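Local coordinates for hypothetical protein ST1625 (Sulfolobus tokodaii, PDB 1WY6) that is of unknown function but folds as an all-helical repeat protein, the first archaeal one solved by crystallography, at residues 51-55 against 56-60; 14-17 against 18-22; 63-66 against 67-71; 93-96 against 97-100; 26-29 against 30-34. All blocks are in the same frame, centred on the assembly; numbering follows the deposited sequence.

Contact 1: 51-55 against 56-60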
loop_
_atom_site.group_PDB
_atom_site.type_symbol
_atom_site.label_atom_id
_atom_site.label_comp_id
_atom_site.label_asym_id
_atom_site.label_seq_id
_atom_site.Cartn_x
_atom_site.Cartn_y
_atom_site.Cartn_z
ATOM N N GLU A 51 -0.719 -8.214 5.655
ATOM C CA GLU A 51 -0.002 -7.988 6.902
ATOM C C GLU A 51 1.381 -8.649 6.917
ATOM O O GLU A 51 2.322 -8.140 7.534
ATOM C CB GLU A 51 -0.837 -8.520 8.077
ATOM C CG GLU A 51 -0.201 -8.308 9.446
ATOM C CD GLU A 51 -0.218 -6.858 9.871
ATOM O OE1 GLU A 51 0.645 -6.464 10.691
ATOM O OE2 GLU A 51 -1.101 -6.112 9.394
ATOM N N SER A 52 1.518 -9.777 6.229
ATOM C CA SER A 52 2.790 -10.482 6.240
ATOM C C SER A 52 3.372 -10.907 4.896
ATOM O O SER A 52 4.515 -11.356 4.846
ATOM C CB SER A 52 2.682 -11.713 7.148
ATOM O OG SER A 52 1.642 -12.580 6.716
ATOM N N ILE A 53 2.621 -10.769 3.809
ATOM C CA ILE A 53 3.168 -11.193 2.526
ATOM C C ILE A 53 4.425 -10.418 2.131
ATOM O O ILE A 53 4.493 -9.191 2.248
ATOM C CB ILE A 53 2.130 -11.098 1.373
ATOM C CG1 ILE A 53 2.694 -11.803 0.131
ATOM C CG2 ILE A 53 1.810 -9.628 1.044
ATOM C CD1 ILE A 53 1.686 -11.964 -0.998
ATOM N N ASP A 54 5.427 -11.164 1.678
ATOM C CA ASP A 54 6.693 -10.593 1.240
ATOM C C ASP A 54 6.439 -9.545 0.155
ATOM O O ASP A 54 5.639 -9.756 -0.761
ATOM C CB ASP A 54 7.593 -11.709 0.688
ATOM C CG ASP A 54 9.030 -11.244 0.427
ATOM O OD1 ASP A 54 9.239 -10.285 -0.352
ATOM O OD2 ASP A 54 9.951 -11.852 1.002
ATOM N N CYS A 55 7.128 -8.412 0.254
ATOM C CA CYS A 55 6.969 -7.345 -0.728
ATOM C C CYS A 55 7.299 -7.793 -2.154
ATOM O O CYS A 55 6.897 -7.150 -3.129
ATOM C CB CYS A 55 7.830 -6.140 -0.334
ATOM S SG CYS A 55 7.139 -5.220 1.080
ATOM N N ARG A 56 8.030 -8.894 -2.271
ATOM C CA ARG A 56 8.386 -9.432 -3.582
ATOM C C ARG A 56 7.150 -9.941 -4.324
ATOM O O ARG A 56 7.160 -10.020 -5.548
ATOM C CB ARG A 56 9.347 -10.620 -3.457
ATOM C CG ARG A 56 10.752 -10.341 -2.959
ATOM C CD ARG A 56 11.508 -11.668 -2.894
ATOM N NE ARG A 56 11.471 -12.352 -4.188
ATOM C CZ ARG A 56 11.691 -13.653 -4.370
ATOM N NH1 ARG A 56 11.964 -14.444 -3.342
ATOM N NH2 ARG A 56 11.647 -14.162 -5.594
ATOM N N TYR A 57 6.098 -10.288 -3.583
ATOM C CA TYR A 57 4.880 -10.845 -4.184
ATOM C C TYR A 57 3.602 -10.021 -4.042
ATOM O O TYR A 57 2.686 -10.146 -4.861
ATOM C CB TYR A 57 4.585 -12.232 -3.587
ATOM C CG TYR A 57 5.763 -13.175 -3.499
ATOM C CD1 TYR A 57 6.607 -13.378 -4.591
ATOM C CD2 TYR A 57 6.019 -13.889 -2.325
ATOM C CE1 TYR A 57 7.684 -14.270 -4.520
ATOM C CE2 TYR A 57 7.085 -14.785 -2.242
ATOM C CZ TYR A 57 7.917 -14.968 -3.345
ATOM O OH TYR A 57 8.989 -15.827 -3.264
ATOM N N MET A 58 3.532 -9.209 -2.994
ATOM C CA MET A 58 2.344 -8.410 -2.719
ATOM C C MET A 58 1.630 -7.844 -3.943
ATOM O O MET A 58 0.440 -8.078 -4.131
ATOM C CB MET A 58 2.673 -7.266 -1.757
ATOM C CG MET A 58 1.461 -6.402 -1.420
ATOM S SD MET A 58 1.774 -5.143 -0.171
ATOM C CE MET A 58 1.612 -6.105 1.316
ATOM N N PHE A 59 2.350 -7.119 -4.787
ATOM C CA PHE A 59 1.726 -6.518 -5.956
ATOM C C PHE A 59 1.256 -7.508 -7.019
ATOM O O PHE A 59 0.256 -7.260 -7.684
ATOM C CB PHE A 59 2.669 -5.461 -6.533
ATOM C CG PHE A 59 3.007 -4.372 -5.544
ATOM C CD1 PHE A 59 4.330 -4.020 -5.291
ATOM C CD2 PHE A 59 1.998 -3.736 -4.824
ATOM C CE1 PHE A 59 4.641 -3.053 -4.327
ATOM C CE2 PHE A 59 2.295 -2.774 -3.863
ATOM C CZ PHE A 59 3.620 -2.430 -3.610
ATOM N N GLN A 60 1.959 -8.626 -7.177
ATOM C CA GLN A 60 1.550 -9.652 -8.145
ATOM C C GLN A 60 0.200 -10.211 -7.694
ATOM O O GLN A 60 -0.688 -10.488 -8.502
ATOM C CB GLN A 60 2.558 -10.802 -8.179
ATOM C CG GLN A 60 3.949 -10.442 -8.679
ATOM C CD GLN A 60 4.945 -11.573 -8.447
ATOM O OE1 GLN A 60 4.657 -12.744 -8.720
ATOM N NE2 GLN A 60 6.126 -11.225 -7.945
HETATM O O HOH W 1 12.242 -13.802 -0.739
HETATM O O HOH W 2 5.226 -7.159 -5.481
#
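Ile53 and Met58 make the tight, buried side of this local contact: the branch methyl CG2 of Ile53 lies 3.5 Å from the terminal methyl CE of Met58. Met58 reaches back because its chain runs straight out from the backbone and then bends at the sulfur (chi3 -82°), which turns CE over the isoleucine. The other arm of Ile53 crosses Tyr57, its CD1 3.9 Å from Tyr57 CB. On this packed side Met58 also touches Cys83 of helix 78-86, to which Cys55 SG is tied by a disulfide. Between these residues helix 55-65 begins, with Asp54 as its N-cap. Asp54 OD1 takes the N-H of Arg56 on its anti lone pair, 2.7 Å from Arg56 N, while the carbonyl Asp54 O accepts from both Tyr57 N and Met58 N. A leucine in place of Asp54 would probably leave the Arg56 N-H at the helix start without its capping acceptor. The solvent side is looser. Arg56 NE stays 4.9 Å from Asp54 OD1, and the carboxylate and guanidinium planes stand 88° apart; a water accepts from Arg56 NH1 and gives only a weak bond to Asp54 OD2. Tyr57 CE1 sits 4.0 Å above the centre of one guanidinium face. A second water joins Cys55 O to Phe59 N.

Contact 2: 14-17 against 18-22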
loop_
_atom_site.group_PDB
_atom_site.type_symbol
_atom_site.label_atom_id
_atom_site.label_comp_id
_atom_site.label_asym_id
_atom_site.label_seq_id
_atom_site.Cartn_x
_atom_site.Cartn_y
_atom_site.Cartn_z
ATOM N N ALA A 14 -4.495 -21.220 0.642
ATOM C CA ALA A 14 -4.178 -20.266 -0.412
ATOM C C ALA A 14 -3.120 -19.299 0.113
ATOM O O ALA A 14 -2.161 -18.989 -0.582
ATOM C CB ALA A 14 -5.443 -19.503 -0.834
ATOM N N LYS A 15 -3.291 -18.853 1.357
ATOM C CA LYS A 15 -2.356 -17.915 1.971
ATOM C C LYS A 15 -0.919 -18.432 1.936
ATOM O O LYS A 15 -0.023 -17.732 1.486
ATOM C CB LYS A 15 -2.762 -17.625 3.418
ATOM C CG LYS A 15 -1.879 -16.591 4.111
ATOM C CD LYS A 15 -2.259 -16.421 5.575
ATOM C CE LYS A 15 -1.353 -15.400 6.265
ATOM N NZ LYS A 15 -1.758 -15.136 7.680
ATOM N N LYS A 16 -0.702 -19.658 2.402
ATOM C CA LYS A 16 0.640 -20.232 2.405
ATOM C C LYS A 16 1.284 -20.239 1.014
ATOM O O LYS A 16 2.451 -19.879 0.872
ATOM C CB LYS A 16 0.605 -21.643 2.979
ATOM C CG LYS A 16 1.972 -22.167 3.389
ATOM C CD LYS A 16 1.841 -23.354 4.334
ATOM C CE LYS A 16 0.930 -24.424 3.753
ATOM N NZ LYS A 16 0.667 -25.528 4.716
ATOM N N PHE A 17 0.535 -20.653 -0.008
ATOM C CA PHE A 17 1.062 -20.658 -1.374
ATOM C C PHE A 17 1.569 -19.252 -1.709
ATOM O O PHE A 17 2.715 -19.067 -2.125
ATOM C CB PHE A 17 -0.034 -21.019 -2.389
ATOM C CG PHE A 17 -0.259 -22.498 -2.568
ATOM C CD1 PHE A 17 0.805 -23.358 -2.817
ATOM C CD2 PHE A 17 -1.550 -23.023 -2.528
ATOM C CE1 PHE A 17 0.589 -24.727 -3.024
ATOM C CE2 PHE A 17 -1.780 -24.389 -2.733
ATOM C CZ PHE A 17 -0.711 -25.242 -2.981
ATOM N N LEU A 18 0.690 -18.268 -1.537
ATOM C CA LEU A 18 1.013 -16.872 -1.834
ATOM C C LEU A 18 2.247 -16.380 -1.087
ATOM O O LEU A 18 3.151 -15.822 -1.699
ATOM C CB LEU A 18 -0.183 -15.969 -1.521
ATOM C CG LEU A 18 -1.452 -16.286 -2.323
ATOM C CD1 LEU A 18 -2.601 -15.397 -1.871
ATOM C CD2 LEU A 18 -1.164 -16.091 -3.805
ATOM N N LEU A 19 2.286 -16.576 0.229
ATOM C CA LEU A 19 3.452 -16.152 1.006
ATOM C C LEU A 19 4.714 -16.813 0.437
ATOM O O LEU A 19 5.794 -16.236 0.488
ATOM C CB LEU A 19 3.307 -16.549 2.482
ATOM C CG LEU A 19 2.222 -15.870 3.323
ATOM C CD1 LEU A 19 2.134 -16.550 4.675
ATOM C CD2 LEU A 19 2.539 -14.401 3.490
ATOM N N ASP A 20 4.563 -18.022 -0.106
ATOM C CA ASP A 20 5.693 -18.767 -0.663
ATOM C C ASP A 20 6.013 -18.472 -2.123
ATOM O O ASP A 20 6.935 -19.063 -2.679
ATOM C CB ASP A 20 5.461 -20.270 -0.515
ATOM C CG ASP A 20 5.500 -20.736 0.934
ATOM O OD1 ASP A 20 5.174 -21.916 1.170
ATOM O OD2 ASP A 20 5.858 -19.934 1.827
ATOM N N GLY A 21 5.246 -17.588 -2.754
ATOM C CA GLY A 21 5.515 -17.258 -4.140
ATOM C C GLY A 21 4.774 -18.100 -5.160
ATOM O O GLY A 21 4.951 -17.909 -6.360
ATOM N N TYR A 22 3.970 -19.047 -4.689
ATOM C CA TYR A 22 3.171 -19.896 -5.574
ATOM C C TYR A 22 1.902 -19.093 -5.862
ATOM O O TYR A 22 0.817 -19.459 -5.416
ATOM C CB TYR A 22 2.796 -21.194 -4.861
ATOM C CG TYR A 22 3.943 -22.152 -4.623
ATOM C CD1 TYR A 22 4.229 -23.170 -5.542
ATOM C CD2 TYR A 22 4.709 -22.082 -3.458
ATOM C CE1 TYR A 22 5.237 -24.100 -5.301
ATOM C CE2 TYR A 22 5.725 -23.010 -3.209
ATOM C CZ TYR A 22 5.974 -24.019 -4.136
ATOM O OH TYR A 22 6.921 -24.978 -3.874
#
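The rings of Phe17 and Tyr22 meet in an offset edge-to-face stack, the edge of Phe17 turned toward the face of Tyr22, with ring centroids 5.7 Å apart and planes at 61°. At the edge of the Tyr22 ring, in its plane, lie Phe17 O and Asp20 CB. The pair sits at the end of helix 7-19, which closes in a Schellman motif: Gly21 has positive phi (91°), a backbone shape in which a side chain would jam against the preceding carbonyl. Tyr22 N returns to Phe17 O at 2.9 Å and Gly21 N to Leu18 O, the two bonds of the motif. CG of Tyr22 lies beside its own N, away from the carbonyl carbon (chi1 -70°), which lays the ring next to Phe17. Tyr22 is also the N-cap residue of the next helix, 23-36, so one short turn ends one helix and starts another. Further back the helix is regular, and Leu18 N reaches Ala14 O with an almost straight N-H. On the flank, the extended chain of Lys15 runs across Leu19, and its NZ is hydrogen-bonded to Asn48 of helix 44-52. Lys16 and Asp20 lie side by side pointing the same way, yet Lys16 NZ is 6.8 Å from Asp20 OD1, too far for a salt bridge. Tyr22 meets the phenylalanine through its first side-chain carbon as well, Phe17 CD1 lying 3.6 Å from Tyr22 CB.

Contact 3: 63-66 against 67-71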
loop_
_atom_site.group_PDB
_atom_site.type_symbol
_atom_site.label_atom_id
_atom_site.label_comp_id
_atom_site.label_asym_id
_atom_site.label_seq_id
_atom_site.Cartn_x
_atom_site.Cartn_y
_atom_site.Cartn_z
ATOM N N ASP A 63 -2.589 -7.517 -8.192
ATOM C CA ASP A 63 -2.910 -7.384 -9.614
ATOM C C ASP A 63 -3.904 -8.469 -10.043
ATOM O O ASP A 63 -4.739 -8.262 -10.915
ATOM C CB ASP A 63 -1.644 -7.535 -10.459
ATOM C CG ASP A 63 -0.791 -6.279 -10.482
ATOM O OD1 ASP A 63 0.380 -6.391 -10.891
ATOM O OD2 ASP A 63 -1.276 -5.189 -10.114
ATOM N N LYS A 64 -3.810 -9.637 -9.425
ATOM C CA LYS A 64 -4.692 -10.731 -9.806
ATOM C C LYS A 64 -6.005 -10.790 -9.053
ATOM O O LYS A 64 -7.056 -11.009 -9.654
ATOM C CB LYS A 64 -3.965 -12.063 -9.650
ATOM C CG LYS A 64 -2.988 -12.374 -10.774
ATOM C CD LYS A 64 -2.185 -13.621 -10.460
ATOM C CE LYS A 64 -1.542 -14.198 -11.709
ATOM N NZ LYS A 64 -0.882 -13.150 -12.527
ATOM N N ILE A 65 -5.959 -10.565 -7.746
ATOM C CA ILE A 65 -7.174 -10.676 -6.950
ATOM C C ILE A 65 -7.610 -9.457 -6.142
ATOM O O ILE A 65 -8.618 -9.507 -5.445
ATOM C CB ILE A 65 -7.049 -11.880 -6.001
ATOM C CG1 ILE A 65 -5.910 -11.648 -5.001
ATOM C CG2 ILE A 65 -6.754 -13.141 -6.814
ATOM C CD1 ILE A 65 -5.714 -12.789 -4.018
ATOM N N GLY A 66 -6.868 -8.364 -6.238
ATOM C CA GLY A 66 -7.233 -7.179 -5.486
ATOM C C GLY A 66 -8.675 -6.748 -5.697
ATOM O O GLY A 66 -9.373 -6.400 -4.746
ATOM N N SER A 67 -9.117 -6.784 -6.950
ATOM C CA SER A 67 -10.463 -6.369 -7.325
ATOM C C SER A 67 -11.609 -7.124 -6.659
ATOM O O SER A 67 -12.734 -6.633 -6.644
ATOM C CB SER A 67 -10.621 -6.444 -8.852
ATOM O OG SER A 67 -10.496 -7.776 -9.323
ATOM N N TYR A 68 -11.337 -8.308 -6.113
ATOM C CA TYR A 68 -12.384 -9.091 -5.447
ATOM C C TYR A 68 -12.638 -8.674 -4.005
ATOM O O TYR A 68 -13.570 -9.175 -3.366
ATOM C CB TYR A 68 -12.045 -10.583 -5.452
ATOM C CG TYR A 68 -12.111 -11.226 -6.813
ATOM C CD1 TYR A 68 -11.016 -11.206 -7.665
ATOM C CD2 TYR A 68 -13.282 -11.840 -7.254
ATOM C CE1 TYR A 68 -11.080 -11.783 -8.934
ATOM C CE2 TYR A 68 -13.361 -12.421 -8.515
ATOM C CZ TYR A 68 -12.257 -12.391 -9.350
ATOM O OH TYR A 68 -12.323 -12.980 -10.593
ATOM N N PHE A 69 -11.817 -7.762 -3.491
ATOM C CA PHE A 69 -11.953 -7.325 -2.104
ATOM C C PHE A 69 -12.190 -5.833 -1.965
ATOM O O PHE A 69 -11.980 -5.063 -2.901
ATOM C CB PHE A 69 -10.679 -7.678 -1.323
ATOM C CG PHE A 69 -10.290 -9.131 -1.399
ATOM C CD1 PHE A 69 -10.663 -10.021 -0.394
ATOM C CD2 PHE A 69 -9.532 -9.610 -2.473
ATOM C CE1 PHE A 69 -10.291 -11.364 -0.454
ATOM C CE2 PHE A 69 -9.152 -10.951 -2.542
ATOM C CZ PHE A 69 -9.533 -11.829 -1.533
ATOM N N ASP A 70 -12.638 -5.432 -0.779
ATOM C CA ASP A 70 -12.839 -4.021 -0.460
ATOM C C ASP A 70 -11.640 -3.673 0.413
ATOM O O ASP A 70 -11.668 -3.905 1.616
ATOM C CB ASP A 70 -14.121 -3.804 0.341
ATOM C CG ASP A 70 -15.363 -4.031 -0.480
ATOM O OD1 ASP A 70 -15.423 -3.498 -1.611
ATOM O OD2 ASP A 70 -16.275 -4.734 0.010
ATOM N N LEU A 71 -10.583 -3.149 -0.202
ATOM C CA LEU A 71 -9.372 -2.791 0.527
ATOM C C LEU A 71 -9.614 -1.719 1.581
ATOM O O LEU A 71 -8.913 -1.673 2.595
ATOM C CB LEU A 71 -8.290 -2.318 -0.443
ATOM C CG LEU A 71 -7.483 -3.384 -1.193
ATOM C CD1 LEU A 71 -6.601 -2.719 -2.222
ATOM C CD2 LEU A 71 -6.634 -4.174 -0.224
HETATM O O HOH W 3 -7.427 -6.895 -9.197
#
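The carbonyl oxygen of Ile65 is approached by both aromatic residues that follow it. Tyr68 N donates to Ile65 O at 3.0 Å, from above the carbonyl plane, while the Phe69 ring brings its edge to the same oxygen, with Phe69 CD2 3.1 Å from Ile65 O. The Tyr68 ring also has that oxygen at its edge, in its own plane, CD1 of Tyr68 lying 3.7 Å from Ile65 O. One residue on, Phe69 N donates to Gly66 O at 3.1 Å, again from above the plane. These two bonds, each spanning three residues, form a pair of overlapping turns that carry the chain out of helix 55-65 into the loop before helix 78-86. The side chains of Ile65 and Phe69 lie side by side and point the same way. CG1 of Ile65 stands between the backbone N and the carbonyl carbon (chi1 64°), which sets it 4.1 Å from Phe69 CE2. Beyond this pair, Ile65 packs on Val27 and Tyr68 on Leu31 and Thr34 of helix 23-36, while Phe69 is placed against Ile46 of helix 44-52. On the outer side a water accepts from Ser67 N at 2.8 Å and gives a weak bond to Asp63 O. The loop has further anchors: Tyr68 O accepts from Lys39 NZ, and Asp70 N donates to Asn43 OD1.

Contact 4: 93-96 against 97-100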
loop_
_atom_site.group_PDB
_atom_site.type_symbol
_atom_site.label_atom_id
_atom_site.label_comp_id
_atom_site.label_asym_id
_atom_site.label_seq_id
_atom_site.Cartn_x
_atom_site.Cartn_y
_atom_site.Cartn_z
ATOM N N HIS A 93 -1.652 0.425 -6.590
ATOM C CA HIS A 93 -1.967 -0.179 -5.301
ATOM C C HIS A 93 -1.483 0.748 -4.197
ATOM O O HIS A 93 -2.225 1.049 -3.264
ATOM C CB HIS A 93 -1.301 -1.559 -5.160
ATOM C CG HIS A 93 -1.691 -2.526 -6.235
ATOM N ND1 HIS A 93 -3.001 -2.743 -6.598
ATOM C CD2 HIS A 93 -0.941 -3.308 -7.048
ATOM C CE1 HIS A 93 -3.044 -3.614 -7.591
ATOM N NE2 HIS A 93 -1.807 -3.973 -7.882
ATOM N N VAL A 94 -0.241 1.205 -4.312
ATOM C CA VAL A 94 0.319 2.111 -3.319
ATOM C C VAL A 94 -0.498 3.392 -3.207
ATOM O O VAL A 94 -0.819 3.825 -2.109
ATOM C CB VAL A 94 1.776 2.509 -3.646
ATOM C CG1 VAL A 94 2.272 3.532 -2.617
ATOM C CG2 VAL A 94 2.668 1.274 -3.641
ATOM N N ASN A 95 -0.836 3.994 -4.345
ATOM C CA ASN A 95 -1.606 5.235 -4.330
ATOM C C ASN A 95 -2.979 5.045 -3.701
ATOM O O ASN A 95 -3.377 5.832 -2.842
ATOM C CB ASN A 95 -1.751 5.806 -5.746
ATOM C CG ASN A 95 -0.431 6.295 -6.317
ATOM O OD1 ASN A 95 0.436 6.771 -5.581
ATOM N ND2 ASN A 95 -0.278 6.201 -7.635
ATOM N N LYS A 96 -3.704 4.007 -4.114
ATOM C CA LYS A 96 -5.023 3.751 -3.544
ATOM C C LYS A 96 -4.922 3.558 -2.027
ATOM O O LYS A 96 -5.772 4.038 -1.291
ATOM C CB LYS A 96 -5.666 2.513 -4.174
ATOM C CG LYS A 96 -6.069 2.696 -5.626
ATOM C CD LYS A 96 -6.592 1.396 -6.219
ATOM C CE LYS A 96 -6.889 1.543 -7.709
ATOM N NZ LYS A 96 -7.399 0.267 -8.292
ATOM N N ALA A 97 -3.878 2.860 -1.576
ATOM C CA ALA A 97 -3.652 2.616 -0.145
ATOM C C ALA A 97 -3.439 3.950 0.571
ATOM O O ALA A 97 -3.919 4.158 1.684
ATOM C CB ALA A 97 -2.438 1.728 0.052
ATOM N N LEU A 98 -2.700 4.846 -0.078
ATOM C CA LEU A 98 -2.446 6.169 0.476
ATOM C C LEU A 98 -3.764 6.934 0.606
ATOM O O LEU A 98 -4.055 7.493 1.661
ATOM C CB LEU A 98 -1.489 6.956 -0.426
ATOM C CG LEU A 98 0.012 6.659 -0.327
ATOM C CD1 LEU A 98 0.751 7.345 -1.466
ATOM C CD2 LEU A 98 0.538 7.135 1.023
ATOM N N ASP A 99 -4.556 6.952 -0.467
ATOM C CA ASP A 99 -5.829 7.657 -0.461
ATOM C C ASP A 99 -6.734 7.115 0.629
ATOM O O ASP A 99 -7.393 7.886 1.328
ATOM C CB ASP A 99 -6.530 7.554 -1.828
ATOM C CG ASP A 99 -5.741 8.233 -2.947
ATOM O OD1 ASP A 99 -4.902 9.109 -2.647
ATOM O OD2 ASP A 99 -5.962 7.903 -4.132
ATOM N N ILE A 100 -6.766 5.792 0.781
ATOM C CA ILE A 100 -7.591 5.180 1.820
ATOM C C ILE A 100 -7.069 5.536 3.213
ATOM O O ILE A 100 -7.855 5.779 4.129
ATOM C CB ILE A 100 -7.650 3.647 1.652
ATOM C CG1 ILE A 100 -8.463 3.306 0.396
ATOM C CG2 ILE A 100 -8.281 3.010 2.868
ATOM C CD1 ILE A 100 -8.310 1.875 -0.066
#
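Val94 and Leu98 sit one helical turn apart, and their first torsions decide which methyls meet: CG1 of Val94 is turned directly away from its own N (chi1 176°), while CG of Leu98 lies beside its N, opposite the carbonyl carbon (chi1 -80°). That brings Val94 CG1 within 4.3 Å of Leu98 CD1, a light touch of methyl on methyl. The same leucine methyl is 4.2 Å from Asn95 OD1, where the amide side chain passes across it. Leu98 CG also rests 3.4 Å from the carbonyl oxygen Val94 O. Ala97, with a single methyl, lies close to the backbone of the preceding turn, its CB 3.4 Å from His93 O. Ile100 lays its CG1 arm 3.3 Å from Lys96 O, and the Lys96 chain runs extended away from the helix. Underneath is regular alpha-helical bonding: Ala97 N to His93 O, Leu98 N to Val94 O, Asp99 N to Asn95 O at 2.9 Å, and Ile100 N to Lys96 O. Most of helix 92-103 lies here, with neighbours on several sides. Ala97 rests on Val80 and Val81 of helix 78-86, and Leu98 on Val81 and on Ala130 and Ala134 of helix 125-137. His93 packs on Leu62 of helix 55-65 and hydrogen-bonds through NE2 to Asp63 OD2, and Val94 touches Phe59 of that helix.

Contact 5: 26-29 against 30-34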
loop_
_atom_site.group_PDB
_atom_site.type_symbol
_atom_site.label_atom_id
_atom_site.label_comp_id
_atom_site.label_asym_id
_atom_site.label_seq_id
_atom_site.Cartn_x
_atom_site.Cartn_y
_atom_site.Cartn_z
ATOM N N GLY A 26 -2.193 -20.245 -5.215
ATOM C CA GLY A 26 -2.991 -19.555 -4.216
ATOM C C GLY A 26 -4.152 -18.771 -4.809
ATOM O O GLY A 26 -5.223 -18.711 -4.215
ATOM N N VAL A 27 -3.954 -18.173 -5.980
ATOM C CA VAL A 27 -5.019 -17.397 -6.627
ATOM C C VAL A 27 -6.165 -18.286 -7.100
ATOM O O VAL A 27 -7.340 -17.919 -7.004
ATOM C CB VAL A 27 -4.462 -16.586 -7.825
ATOM C CG1 VAL A 27 -5.603 -15.996 -8.650
ATOM C CG2 VAL A 27 -3.579 -15.470 -7.309
ATOM N N LYS A 28 -5.813 -19.463 -7.601
ATOM C CA LYS A 28 -6.796 -20.419 -8.084
ATOM C C LYS A 28 -7.727 -20.761 -6.923
ATOM O O LYS A 28 -8.951 -20.739 -7.066
ATOM C CB LYS A 28 -6.083 -21.673 -8.604
ATOM C CG LYS A 28 -7.009 -22.774 -9.094
ATOM C CD LYS A 28 -6.212 -23.991 -9.548
ATOM C CE LYS A 28 -7.129 -25.145 -9.951
ATOM N NZ LYS A 28 -7.935 -24.831 -11.163
ATOM N N ILE A 29 -7.137 -21.071 -5.773
ATOM C CA ILE A 29 -7.894 -21.392 -4.562
ATOM C C ILE A 29 -8.798 -20.211 -4.180
ATOM O O ILE A 29 -9.987 -20.385 -3.901
ATOM C CB ILE A 29 -6.956 -21.670 -3.371
ATOM C CG1 ILE A 29 -5.977 -22.795 -3.712
ATOM C CG2 ILE A 29 -7.776 -22.075 -2.149
ATOM C CD1 ILE A 29 -6.606 -24.133 -3.779
ATOM N N VAL A 30 -8.230 -19.008 -4.169
ATOM C CA VAL A 30 -8.996 -17.814 -3.817
ATOM C C VAL A 30 -10.201 -17.602 -4.734
ATOM O O VAL A 30 -11.279 -17.242 -4.270
ATOM C CB VAL A 30 -8.108 -16.542 -3.853
ATOM C CG1 VAL A 30 -8.967 -15.299 -3.698
ATOM C CG2 VAL A 30 -7.072 -16.599 -2.741
ATOM N N LEU A 31 -10.018 -17.816 -6.033
ATOM C CA LEU A 31 -11.107 -17.643 -6.983
ATOM C C LEU A 31 -12.189 -18.697 -6.791
ATOM O O LEU A 31 -13.333 -18.486 -7.185
ATOM C CB LEU A 31 -10.583 -17.681 -8.420
ATOM C CG LEU A 31 -9.624 -16.545 -8.805
ATOM C CD1 LEU A 31 -9.232 -16.662 -10.276
ATOM C CD2 LEU A 31 -10.297 -15.205 -8.539
ATOM N N GLU A 32 -11.826 -19.831 -6.198
ATOM C CA GLU A 32 -12.795 -20.883 -5.931
ATOM C C GLU A 32 -13.734 -20.351 -4.853
ATOM O O GLU A 32 -14.948 -20.367 -5.017
ATOM C CB GLU A 32 -12.109 -22.158 -5.418
ATOM C CG GLU A 32 -11.134 -22.804 -6.393
ATOM C CD GLU A 32 -10.512 -24.082 -5.837
ATOM O OE1 GLU A 32 -9.489 -24.541 -6.393
ATOM O OE2 GLU A 32 -11.050 -24.633 -4.848
ATOM N N ILE A 33 -13.150 -19.875 -3.755
ATOM C CA ILE A 33 -13.903 -19.326 -2.629
ATOM C C ILE A 33 -14.805 -18.192 -3.100
ATOM O O ILE A 33 -15.967 -18.088 -2.693
ATOM C CB ILE A 33 -12.951 -18.767 -1.546
ATOM C CG1 ILE A 33 -12.062 -19.886 -0.993
ATOM C CG2 ILE A 33 -13.756 -18.105 -0.438
ATOM C CD1 ILE A 33 -12.830 -21.037 -0.347
ATOM N N THR A 34 -14.255 -17.343 -3.959
ATOM C CA THR A 34 -14.978 -16.206 -4.510
ATOM C C THR A 34 -16.252 -16.627 -5.242
ATOM O O THR A 34 -17.209 -15.854 -5.334
ATOM C CB THR A 34 -14.082 -15.417 -5.494
ATOM O OG1 THR A 34 -13.108 -14.669 -4.760
ATOM C CG2 THR A 34 -14.915 -14.473 -6.341
HETATM O O HOH W 4 -10.573 -24.190 -9.127
#
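Helix 23-36, an early helix of this helical repeat fold, carries Val27 and Leu31 one turn apart on one flank. Their side chains lie side by side and point the same way, with Val27 CG1 4.0 Å from Leu31 CD1; Leu31 CG, beside its own N (chi1 -64°), is carried back to 3.2 Å from Val27 O. Since Leu31 packs on Tyr68 as well, an alanine here would probably open a gap between Val27 and that tyrosine ring. In the backbone, Val30 N bonds to Gly26 O, Leu31 N to Val27 O at 2.9 Å, and Ile33 N to Ile29 O. Val30 O is gripped twice, by Thr34 N and by the hydroxyl Thr34 OG1, which donates at 3.2 Å from above the carbonyl plane. Another flank is polar. The Glu32 chain crosses Lys28 and Ile29, with Ile29 CD1 3.9 Å from Glu32 OE1, and a water makes weak bonds to Lys28 NZ and Glu32 OE1. Val27 and Leu31 thus give the helix an apolar flank against residues 64-68, Lys28 and Glu32 an exposed polar one. With Lys28 NZ 5.0 Å from Glu32 OE1, the attraction between the two charges is probably modest and mediated partly by that water.

Along the chain the order is contact 2, contact 5, contact 1, contact 3, contact 4, all in series. Contact 2 closes helix 7-19 and leads straight into helix 23-36, which carries contact 5, their centres about 12 Å apart. Contacts 1 and 3 mark the start and the end of helix 55-65, with centres about 13 Å apart. Tyr57 and Ile53 of contact 1 pack on the end of helix 7-19 in contact 2, whereas contact 3 packs on contact 5. Contact 4, on helix 92-103, touches contacts 1 and 3 but lies about 24 Å from contact 5 (centres). Successive helices thus stack on their neighbours, as expected of a helical repeat protein.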